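Local coordinates for B12-binding domain-containing protein (Kitasatospora setae, PDB 6WTF) that probably methylates C2 of tryptophan as a radical S-adenosylmethionine enzyme that binds cobalamin and a [4Fe-4S] cluster, at residues S220-N225 / T269-F274; I445-L450 / R461-D466; G497-L502 / P517-M522. All blocks are in the same frame, centred on the assembly; numbering follows the deposited sequence.

Interaction 1. Residues S220-N225 / T269-F274; sequences SILTKN and TTDSEF. With SF4 (iron/sulfur cluster), chain C; SA8 (S-5'-azamethionine-5'-deoxyadenosine), chain E.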
loop_
_atom_site.group_PDB
_atom_site.type_symbol
_atom_site.label_atom_id
_atom_site.label_comp_id
_atom_site.label_asym_id
_atom_site.label_seq_id
_atom_site.Cartn_x
_atom_site.Cartn_y
_atom_site.Cartn_z
ATOM N N SER A 220 1.423 4.806 -12.075
ATOM C CA SER A 220 0.415 4.020 -11.372
ATOM C C SER A 220 -0.954 4.237 -11.997
ATOM O O SER A 220 -1.217 5.277 -12.607
ATOM C CB SER A 220 0.359 4.383 -9.886
ATOM O OG SER A 220 0.238 5.783 -9.715
ATOM N N ILE A 221 -1.824 3.243 -11.843
ATOM C CA ILE A 221 -3.173 3.314 -12.396
ATOM C C ILE A 221 -4.098 2.460 -11.546
ATOM O O ILE A 221 -3.774 1.318 -11.200
ATOM C CB ILE A 221 -3.235 2.878 -13.877
ATOM C CG1 ILE A 221 -4.664 3.004 -14.407
ATOM C CG2 ILE A 221 -2.698 1.468 -14.081
ATOM C CD1 ILE A 221 -5.181 4.417 -14.392
ATOM N N LEU A 222 -5.249 3.030 -11.207
ATOM C CA LEU A 222 -6.280 2.357 -10.434
ATOM C C LEU A 222 -7.414 1.958 -11.366
ATOM O O LEU A 222 -7.931 2.795 -12.113
ATOM C CB LEU A 222 -6.807 3.276 -9.332
ATOM C CG LEU A 222 -8.012 2.769 -8.542
ATOM C CD1 LEU A 222 -7.608 1.579 -7.701
ATOM C CD2 LEU A 222 -8.587 3.891 -7.670
ATOM N N THR A 223 -7.799 0.688 -11.324
ATOM C CA THR A 223 -8.957 0.239 -12.083
ATOM C C THR A 223 -10.174 -0.038 -11.218
ATOM O O THR A 223 -11.299 0.047 -11.715
ATOM C CB THR A 223 -8.618 -1.027 -12.878
ATOM O OG1 THR A 223 -8.870 -2.176 -12.064
ATOM C CG2 THR A 223 -7.149 -1.014 -13.276
ATOM N N LYS A 224 -9.978 -0.357 -9.940
ATOM C CA LYS A 224 -11.091 -0.642 -9.049
ATOM C C LYS A 224 -10.618 -0.552 -7.606
ATOM O O LYS A 224 -9.500 -0.960 -7.281
ATOM C CB LYS A 224 -11.693 -2.027 -9.331
ATOM C CG LYS A 224 -10.678 -3.179 -9.332
ATOM C CD LYS A 224 -11.148 -4.318 -10.244
ATOM C CE LYS A 224 -10.005 -5.254 -10.657
ATOM N NZ LYS A 224 -9.358 -5.928 -9.486
ATOM N N ASN A 225 -11.484 -0.032 -6.751
ATOM C CA ASN A 225 -11.215 0.086 -5.328
ATOM C C ASN A 225 -11.835 -1.086 -4.578
ATOM O O ASN A 225 -12.930 -1.539 -4.917
ATOM C CB ASN A 225 -11.777 1.398 -4.779
ATOM C CG ASN A 225 -11.587 1.522 -3.289
ATOM O OD1 ASN A 225 -10.488 1.821 -2.823
ATOM N ND2 ASN A 225 -12.652 1.277 -2.527
ATOM N N THR A 269 -0.391 -1.254 -11.536
ATOM C CA THR A 269 -1.773 -1.180 -11.091
ATOM C C THR A 269 -1.811 -1.017 -9.580
ATOM O O THR A 269 -0.942 -1.511 -8.859
ATOM C CB THR A 269 -2.563 -2.417 -11.509
ATOM O OG1 THR A 269 -1.972 -3.595 -10.940
ATOM C CG2 THR A 269 -2.589 -2.519 -13.016
ATOM N N THR A 270 -2.803 -0.267 -9.103
ATOM C CA THR A 270 -2.946 0.000 -7.679
ATOM C C THR A 270 -4.203 -0.643 -7.108
ATOM O O THR A 270 -4.656 -0.258 -6.027
ATOM C CB THR A 270 -2.929 1.504 -7.407
ATOM O OG1 THR A 270 -4.036 2.132 -8.062
ATOM C CG2 THR A 270 -1.628 2.117 -7.917
ATOM N N ASP A 271 -4.781 -1.604 -7.824
ATOM C CA ASP A 271 -5.856 -2.405 -7.269
ATOM C C ASP A 271 -5.337 -3.242 -6.108
ATOM O O ASP A 271 -4.140 -3.516 -5.989
ATOM C CB ASP A 271 -6.448 -3.337 -8.327
ATOM C CG ASP A 271 -6.945 -2.598 -9.549
ATOM O OD1 ASP A 271 -7.165 -1.373 -9.468
ATOM O OD2 ASP A 271 -7.108 -3.248 -10.601
ATOM N N SER A 272 -6.259 -3.643 -5.233
ATOM C CA SER A 272 -5.910 -4.640 -4.228
ATOM C C SER A 272 -5.352 -5.890 -4.893
ATOM O O SER A 272 -4.271 -6.369 -4.534
ATOM C CB SER A 272 -7.131 -4.972 -3.370
ATOM O OG SER A 272 -7.429 -3.903 -2.497
ATOM N N GLU A 273 -6.068 -6.414 -5.885
ATOM C CA GLU A 273 -5.599 -7.519 -6.719
ATOM C C GLU A 273 -6.164 -7.307 -8.113
ATOM O O GLU A 273 -7.381 -7.203 -8.274
ATOM C CB GLU A 273 -6.044 -8.882 -6.169
ATOM C CG GLU A 273 -5.681 -9.155 -4.727
ATOM C CD GLU A 273 -4.208 -9.415 -4.518
ATOM O OE1 GLU A 273 -3.471 -9.594 -5.508
ATOM O OE2 GLU A 273 -3.780 -9.442 -3.351
ATOM N N PHE A 274 -5.294 -7.234 -9.118
ATOM C CA PHE A 274 -5.777 -6.927 -10.460
ATOM C C PHE A 274 -6.715 -8.014 -10.976
ATOM O O PHE A 274 -7.751 -7.712 -11.580
ATOM C CB PHE A 274 -4.608 -6.726 -11.423
ATOM C CG PHE A 274 -5.035 -6.293 -12.794
ATOM C CD1 PHE A 274 -5.871 -5.198 -12.954
ATOM C CD2 PHE A 274 -4.609 -6.973 -13.921
ATOM C CE1 PHE A 274 -6.272 -4.790 -14.215
ATOM C CE2 PHE A 274 -5.005 -6.573 -15.179
ATOM C CZ PHE A 274 -5.837 -5.479 -15.327
HETATM FE FE1 SF4 C . -6.165 -11.094 0.284
HETATM FE FE2 SF4 C . -7.429 -8.930 -0.825
HETATM FE FE3 SF4 C . -4.900 -9.595 -1.619
HETATM FE FE4 SF4 C . -5.318 -8.552 0.869
HETATM S S1 SF4 C . -5.679 -7.508 -1.120
HETATM S S2 SF4 C . -4.007 -10.346 0.329
HETATM S S3 SF4 C . -7.336 -9.466 1.384
HETATM S S4 SF4 C . -6.788 -10.849 -1.884
HETATM N N SA8 E . -2.548 -5.831 -2.519
HETATM C CA SA8 E . -1.566 -6.639 -1.773
HETATM C C SA8 E . -0.587 -5.732 -1.039
HETATM O O SA8 E . -0.198 -6.234 0.091
HETATM O OXT SA8 E . -0.219 -4.652 -1.477
HETATM C CB SA8 E . -0.794 -7.628 -2.704
HETATM C CG SA8 E . -0.312 -8.864 -1.956
HETATM N ND SA8 E . 0.861 -8.623 -1.113
HETATM C CE SA8 E . 1.993 -8.153 -1.920
HETATM C "C5'" SA8 E . 1.172 -9.778 -0.275
HETATM C "C4'" SA8 E . 2.422 -9.588 0.565
HETATM O "O4'" SA8 E . 2.311 -8.377 1.342
HETATM C "C3'" SA8 E . 2.608 -10.675 1.614
HETATM O "O3'" SA8 E . 3.209 -11.836 1.053
HETATM C "C2'" SA8 E . 3.527 -9.981 2.624
HETATM O "O2'" SA8 E . 4.891 -10.078 2.231
HETATM C "C1'" SA8 E . 3.049 -8.520 2.546
HETATM N N9 SA8 E . 2.204 -8.101 3.661
HETATM C C8 SA8 E . 0.908 -7.659 3.604
HETATM N N7 SA8 E . 0.390 -7.372 4.774
HETATM C C5 SA8 E . 1.418 -7.642 5.666
HETATM C C6 SA8 E . 1.515 -7.536 7.068
HETATM N N6 SA8 E . 0.503 -7.161 7.861
HETATM N N1 SA8 E . 2.698 -7.853 7.640
HETATM C C2 SA8 E . 3.703 -8.261 6.860
HETATM N N3 SA8 E . 3.722 -8.414 5.533
HETATM C C4 SA8 E . 2.545 -8.086 4.991
HETATM O O HOH W 1 -8.841 -3.395 -5.832
#

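Interaction 2. Residues I445-L450 / R461-D466; sequences IVLKPL and RQFMFD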
loop_
_atom_site.group_PDB
_atom_site.type_symbol
_atom_site.label_atom_id
_atom_site.label_comp_id
_atom_site.label_asym_id
_atom_site.label_seq_id
_atom_site.Cartn_x
_atom_site.Cartn_y
_atom_site.Cartn_z
ATOM N N ILE A 445 2.918 -7.883 26.313
ATOM C CA ILE A 445 2.021 -7.138 25.441
ATOM C C ILE A 445 0.628 -7.721 25.630
ATOM O O ILE A 445 0.338 -8.817 25.149
ATOM C CB ILE A 445 2.457 -7.226 23.977
ATOM C CG1 ILE A 445 3.890 -6.723 23.824
ATOM C CG2 ILE A 445 1.508 -6.416 23.107
ATOM C CD1 ILE A 445 4.406 -6.813 22.419
ATOM N N VAL A 446 -0.234 -7.003 26.337
ATOM C CA VAL A 446 -1.601 -7.447 26.568
ATOM C C VAL A 446 -2.512 -6.603 25.692
ATOM O O VAL A 446 -2.659 -5.396 25.917
ATOM C CB VAL A 446 -1.999 -7.343 28.046
ATOM C CG1 VAL A 446 -3.418 -7.835 28.227
ATOM C CG2 VAL A 446 -1.034 -8.140 28.912
ATOM N N LEU A 447 -3.130 -7.233 24.698
ATOM C CA LEU A 447 -4.033 -6.531 23.802
ATOM C C LEU A 447 -5.472 -6.660 24.283
ATOM O O LEU A 447 -5.823 -7.571 25.035
ATOM C CB LEU A 447 -3.904 -7.067 22.375
ATOM C CG LEU A 447 -2.527 -6.848 21.744
ATOM C CD1 LEU A 447 -2.482 -7.396 20.325
ATOM C CD2 LEU A 447 -2.154 -5.374 21.778
ATOM N N LYS A 448 -6.309 -5.729 23.834
ATOM C CA LYS A 448 -7.709 -5.704 24.208
ATOM C C LYS A 448 -8.587 -5.773 22.967
ATOM O O LYS A 448 -8.361 -5.020 22.010
ATOM C CB LYS A 448 -8.031 -4.433 25.011
ATOM C CG LYS A 448 -7.190 -4.275 26.269
ATOM C CD LYS A 448 -7.374 -2.899 26.903
ATOM C CE LYS A 448 -8.804 -2.682 27.367
ATOM N NZ LYS A 448 -8.987 -1.336 27.987
ATOM N N PRO A 449 -9.583 -6.654 22.933
ATOM C CA PRO A 449 -10.517 -6.659 21.804
ATOM C C PRO A 449 -11.289 -5.352 21.736
ATOM O O PRO A 449 -11.384 -4.602 22.710
ATOM C CB PRO A 449 -11.449 -7.839 22.109
ATOM C CG PRO A 449 -10.693 -8.694 23.062
ATOM C CD PRO A 449 -9.860 -7.745 23.882
ATOM N N LEU A 450 -11.857 -5.093 20.556
ATOM C CA LEU A 450 -12.578 -3.845 20.332
ATOM C C LEU A 450 -13.698 -3.657 21.352
ATOM O O LEU A 450 -13.884 -2.555 21.882
ATOM C CB LEU A 450 -13.125 -3.817 18.906
ATOM C CG LEU A 450 -14.187 -2.782 18.538
ATOM C CD1 LEU A 450 -13.646 -1.368 18.647
ATOM C CD2 LEU A 450 -14.694 -3.054 17.134
ATOM N N ARG A 461 -5.030 2.254 18.710
ATOM C CA ARG A 461 -3.710 2.778 19.049
ATOM C C ARG A 461 -2.805 1.712 19.655
ATOM O O ARG A 461 -1.582 1.769 19.474
ATOM C CB ARG A 461 -3.842 3.978 19.996
ATOM C CG ARG A 461 -4.136 3.629 21.454
ATOM C CD ARG A 461 -3.982 4.851 22.353
ATOM N NE ARG A 461 -5.183 5.683 22.380
ATOM C CZ ARG A 461 -6.091 5.664 23.355
ATOM N NH1 ARG A 461 -7.154 6.456 23.285
ATOM N NH2 ARG A 461 -5.942 4.854 24.398
ATOM N N GLN A 462 -3.376 0.731 20.358
ATOM C CA GLN A 462 -2.558 -0.280 21.024
ATOM C C GLN A 462 -1.665 -1.032 20.042
ATOM O O GLN A 462 -0.567 -1.468 20.408
ATOM C CB GLN A 462 -3.459 -1.264 21.765
ATOM C CG GLN A 462 -4.415 -1.999 20.841
ATOM C CD GLN A 462 -5.339 -2.944 21.574
ATOM O OE1 GLN A 462 -4.995 -3.469 22.630
ATOM N NE2 GLN A 462 -6.520 -3.171 21.010
ATOM N N PHE A 463 -2.093 -1.170 18.789
ATOM C CA PHE A 463 -1.287 -1.907 17.824
ATOM C C PHE A 463 -0.053 -1.139 17.371
ATOM O O PHE A 463 0.810 -1.725 16.709
ATOM C CB PHE A 463 -2.151 -2.293 16.626
ATOM C CG PHE A 463 -3.180 -3.347 16.942
ATOM C CD1 PHE A 463 -4.416 -2.996 17.459
ATOM C CD2 PHE A 463 -2.909 -4.689 16.720
ATOM C CE1 PHE A 463 -5.361 -3.961 17.754
ATOM C CE2 PHE A 463 -3.855 -5.664 17.014
ATOM C CZ PHE A 463 -5.081 -5.297 17.531
ATOM N N MET A 464 0.070 0.134 17.739
ATOM C CA MET A 464 1.210 0.961 17.371
ATOM C C MET A 464 1.935 1.569 18.562
ATOM O O MET A 464 3.143 1.804 18.472
ATOM C CB MET A 464 0.754 2.085 16.426
ATOM C CG MET A 464 1.843 3.061 16.004
ATOM S SD MET A 464 2.657 2.600 14.460
ATOM C CE MET A 464 1.250 2.489 13.364
ATOM N N PHE A 465 1.243 1.811 19.676
ATOM C CA PHE A 465 1.817 2.479 20.836
ATOM C C PHE A 465 1.611 1.643 22.093
ATOM O O PHE A 465 0.650 0.876 22.202
ATOM C CB PHE A 465 1.191 3.867 21.056
ATOM C CG PHE A 465 1.344 4.800 19.889
ATOM C CD1 PHE A 465 2.483 5.583 19.755
ATOM C CD2 PHE A 465 0.349 4.907 18.934
ATOM C CE1 PHE A 465 2.629 6.451 18.683
ATOM C CE2 PHE A 465 0.490 5.773 17.857
ATOM C CZ PHE A 465 1.630 6.543 17.734
ATOM N N ASP A 466 2.516 1.818 23.057
ATOM C CA ASP A 466 2.327 1.236 24.376
ATOM C C ASP A 466 1.565 2.217 25.269
ATOM O O ASP A 466 1.202 3.323 24.856
ATOM C CB ASP A 466 3.668 0.816 24.988
ATOM C CG ASP A 466 4.572 1.996 25.343
ATOM O OD1 ASP A 466 4.173 3.169 25.192
ATOM O OD2 ASP A 466 5.710 1.735 25.785
#

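Interaction 3. Residues G497-L502 / P517-M522; sequences GAVADL and PTVEGM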
loop_
_atom_site.group_PDB
_atom_site.type_symbol
_atom_site.label_atom_id
_atom_site.label_comp_id
_atom_site.label_asym_id
_atom_site.label_seq_id
_atom_site.Cartn_x
_atom_site.Cartn_y
_atom_site.Cartn_z
ATOM N N GLY A 497 17.154 -16.551 14.745
ATOM C CA GLY A 497 17.704 -17.848 14.387
ATOM C C GLY A 497 17.030 -18.471 13.181
ATOM O O GLY A 497 17.669 -19.200 12.415
ATOM N N ALA A 498 15.738 -18.193 12.990
ATOM C CA ALA A 498 15.048 -18.679 11.803
ATOM C C ALA A 498 15.604 -18.046 10.534
ATOM O O ALA A 498 15.569 -18.670 9.468
ATOM C CB ALA A 498 13.549 -18.407 11.917
ATOM N N VAL A 499 16.111 -16.814 10.624
ATOM C CA VAL A 499 16.672 -16.146 9.451
ATOM C C VAL A 499 17.896 -16.899 8.943
ATOM O O VAL A 499 18.041 -17.140 7.740
ATOM C CB VAL A 499 17.000 -14.677 9.769
ATOM C CG1 VAL A 499 17.710 -14.021 8.586
ATOM C CG2 VAL A 499 15.732 -13.922 10.115
ATOM N N ALA A 500 18.796 -17.282 9.853
ATOM C CA ALA A 500 19.981 -18.034 9.446
ATOM C C ALA A 500 19.601 -19.377 8.835
ATOM O O ALA A 500 20.201 -19.813 7.846
ATOM C CB ALA A 500 20.914 -18.239 10.639
ATOM N N ASP A 501 18.607 -20.051 9.415
ATOM C CA ASP A 501 18.160 -21.321 8.854
ATOM C C ASP A 501 17.493 -21.120 7.502
ATOM O O ASP A 501 17.634 -21.967 6.610
ATOM C CB ASP A 501 17.215 -22.022 9.827
ATOM C CG ASP A 501 17.941 -22.583 11.040
ATOM O OD1 ASP A 501 18.965 -23.277 10.860
ATOM O OD2 ASP A 501 17.496 -22.313 12.173
ATOM N N LEU A 502 16.778 -20.006 7.323
ATOM C CA LEU A 502 16.148 -19.741 6.035
ATOM C C LEU A 502 17.194 -19.499 4.955
ATOM O O LEU A 502 17.054 -19.989 3.829
ATOM C CB LEU A 502 15.202 -18.547 6.143
ATOM C CG LEU A 502 14.576 -18.102 4.819
ATOM C CD1 LEU A 502 13.818 -19.250 4.164
ATOM C CD2 LEU A 502 13.679 -16.890 5.012
ATOM N N PRO A 517 15.109 -12.140 4.359
ATOM C CA PRO A 517 15.516 -11.338 5.515
ATOM C C PRO A 517 17.024 -11.463 5.684
ATOM O O PRO A 517 17.584 -12.561 5.644
ATOM C CB PRO A 517 14.742 -11.962 6.681
ATOM C CG PRO A 517 14.350 -13.323 6.210
ATOM C CD PRO A 517 14.169 -13.211 4.729
ATOM N N THR A 518 17.688 -10.323 5.815
ATOM C CA THR A 518 19.133 -10.256 5.652
ATOM C C THR A 518 19.838 -10.605 6.957
ATOM O O THR A 518 19.465 -10.113 8.027
ATOM C CB THR A 518 19.545 -8.864 5.168
ATOM O OG1 THR A 518 18.946 -8.603 3.891
ATOM C CG2 THR A 518 21.050 -8.768 5.031
ATOM N N VAL A 519 20.861 -11.454 6.861
ATOM C CA VAL A 519 21.677 -11.834 8.008
ATOM C C VAL A 519 22.479 -10.633 8.496
ATOM O O VAL A 519 22.372 -9.529 7.945
ATOM C CB VAL A 519 22.604 -13.005 7.650
ATOM C CG1 VAL A 519 21.793 -14.262 7.432
ATOM C CG2 VAL A 519 23.378 -12.670 6.396
ATOM N N GLU A 520 23.308 -10.844 9.514
ATOM C CA GLU A 520 23.917 -9.725 10.224
ATOM C C GLU A 520 24.992 -9.071 9.368
ATOM O O GLU A 520 25.980 -9.713 8.997
ATOM C CB GLU A 520 24.509 -10.192 11.553
ATOM C CG GLU A 520 23.494 -10.739 12.543
ATOM C CD GLU A 520 23.090 -12.163 12.224
ATOM O OE1 GLU A 520 23.966 -12.948 11.804
ATOM O OE2 GLU A 520 21.896 -12.491 12.380
ATOM N N GLY A 521 24.807 -7.790 9.061
ATOM C CA GLY A 521 25.841 -7.023 8.409
ATOM C C GLY A 521 25.844 -7.069 6.902
ATOM O O GLY A 521 26.528 -6.250 6.280
ATOM N N MET A 522 25.099 -7.983 6.286
ATOM C CA MET A 522 25.092 -8.081 4.834
ATOM C C MET A 522 24.310 -6.913 4.215
ATOM O O MET A 522 23.552 -6.208 4.889
ATOM C CB MET A 522 24.522 -9.432 4.401
ATOM C CG MET A 522 25.558 -10.554 4.313
ATOM S SD MET A 522 24.962 -11.925 3.298
ATOM C CE MET A 522 25.368 -11.320 1.659
#

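Interaction 1. Residues S220-N225 / T269-F274
K224, T270 and D271 have the largest shares of the surface buried here, and the carboxylate of D271 does most of the polar work. Its OD1 accepts hydrogen bonds from two backbone amides, from T223 N at 2.8 Å on the syn lone pair and from K224 N at 3.0 Å, the latter arriving from above the carboxylate plane. OD2 accepts from T223 OG1 at 2.5 Å, on the syn side but tilted 25° out of the carboxylate plane, so three bonds fix the rotation of the group. The K224 side chain crosses D271 at about a right angle. Its bend at the last torsion (chi4 61°) turns the ammonium to the backbone beyond: NZ bonds F274 O at 3.2 Å from above the carbonyl plane and also L276 O, while the salt bridge to D271 OD2 is long. T270 meets the other end of 220-225. T270 N donates to I221 O at 2.8 Å, T270 OG1 touches L222 CB and adds a weak hydrogen bond to I221 O, and its methyl CG2 packs on S220 CB at 3.6 Å. One water joins K224 O to S272 N. The bend thus secured leads straight into the cofactors: E273 OE2 binds iron FE3 of the cluster at 2.1 Å, and S272 O accepts a hydrogen bond from the amino N of the azamethionine-deoxyadenosine ligand at 2.7 Å. Cobalamin touches S220, T269, T270 and D271. The parallel bridge of I221 with T269, continued by loops that carry cofactor ligands, is typical of strand ends in the radical SAM barrel, where the active site lies.

Interaction 2. Residues I445-L450 / R461-D466
Q462 spans the gap to K448 with both ends of its amide, a two-bond grip of side chain on backbone that ties the chain before helix 456-461 to the chain at that helix's far end, in the radical SAM part of the protein. Q462 NE2 donates to K448 O at 2.8 Å, nearly straight at 172°, with the oxygen in the amide plane. In return K448 N donates to Q462 OE1 at 2.9 Å, in the carbonyl plane on a lone pair. Donor and acceptor of one peptide-like group thus face acceptor and donor of one residue, which fixes which end of the amide is which. Q462 NE2 has a further hydrogen bond to Y459 O, so both its N-H groups can be accounted for. The reach is explained by the torsions: CG sits between the backbone N and the carbonyl carbon (chi1 61°), and the chain then runs extended to the amide. K448 sends its own ammonium elsewhere, to a salt bridge with E458.

Apolar packing flanks this pair of bonds. The L447 side chain crosses Q462 obliquely, its CD2 methyl 3.5 Å from Q462 OE1, and the same oxygen lies 3.4 Å from L447 CA, so carbon of L447 packs against OE1, next to its bond with K448 N. L447 also touches C427 of helix 418-427, linking the grip to that helix. The other leucine methyl turns to F463, L447 CD1 standing 4.0 Å from ring atom CE2.

Interaction 3. Residues G497-L502 / P517-M522
V499 of helix 497-505 is the main bump, and the strand-following loop 517-522 supplies the hollow: this is helix-on-loop packing, without a hydrogen bond between the two segments, beside the strands 404-412 and 514-515 of the large mixed sheet. The loop goes on from V519 to M522 as a type II turn. Both valine methyls are used. With CG1 anti to the backbone N (chi1 175°), that methyl enters the recess between P517 and V519, 4.2 Å from V519 CG1. The second methyl, CG2, lies 4.1 Å from P517 CB, and CG1 is as near to that carbon, so both methyls bear on P517 CB, the valine and proline lying alongside each other and pointing opposite ways.

Nearly one turn further on, L502 adds a second bump: it crosses the proline at about a right angle and lays its methyl CD2 against the CG-CD side of the ring, 3.7 Å from P517 CD. P517 is therefore gripped by two helix residues three positions apart, V499 at CB and L502 at CD. Replacing V499 by alanine would take away both methyls and is likely to leave a gap facing P517 CB and V519 CG1.

On strand 404-412, V499 touches L409 and L502 touches F407. The proline carbonyl is met twice from helix 497-505: P517 O accepts a hydrogen bond from W503 NE1, and V499 CG1 comes within 3.3 Å of the same oxygen.

Overall arrangement
Interactions 1, 2 and 3 follow one another along the chain, each closing before the next opens. Their centres lie about 29 to 33 Å apart and their nearest atoms about 18 to 20 Å, so none touches another. Interaction 1 is deepest, its centre about 11 Å from that of the chain, at the parallel pairing of strands 219-221 and 266-269. Interaction 3 borders the same mixed sheet farther round, where strand 514-515 pairs with 404-412. Interaction 2 joins segments between strands 436-437 and 475-476. Of the three, interaction 1 alone contains a cluster ligand and touches the cofactors, whereas interactions 2 and 3 are packing contacts farther out, about 22 and 26 Å from the chain centre.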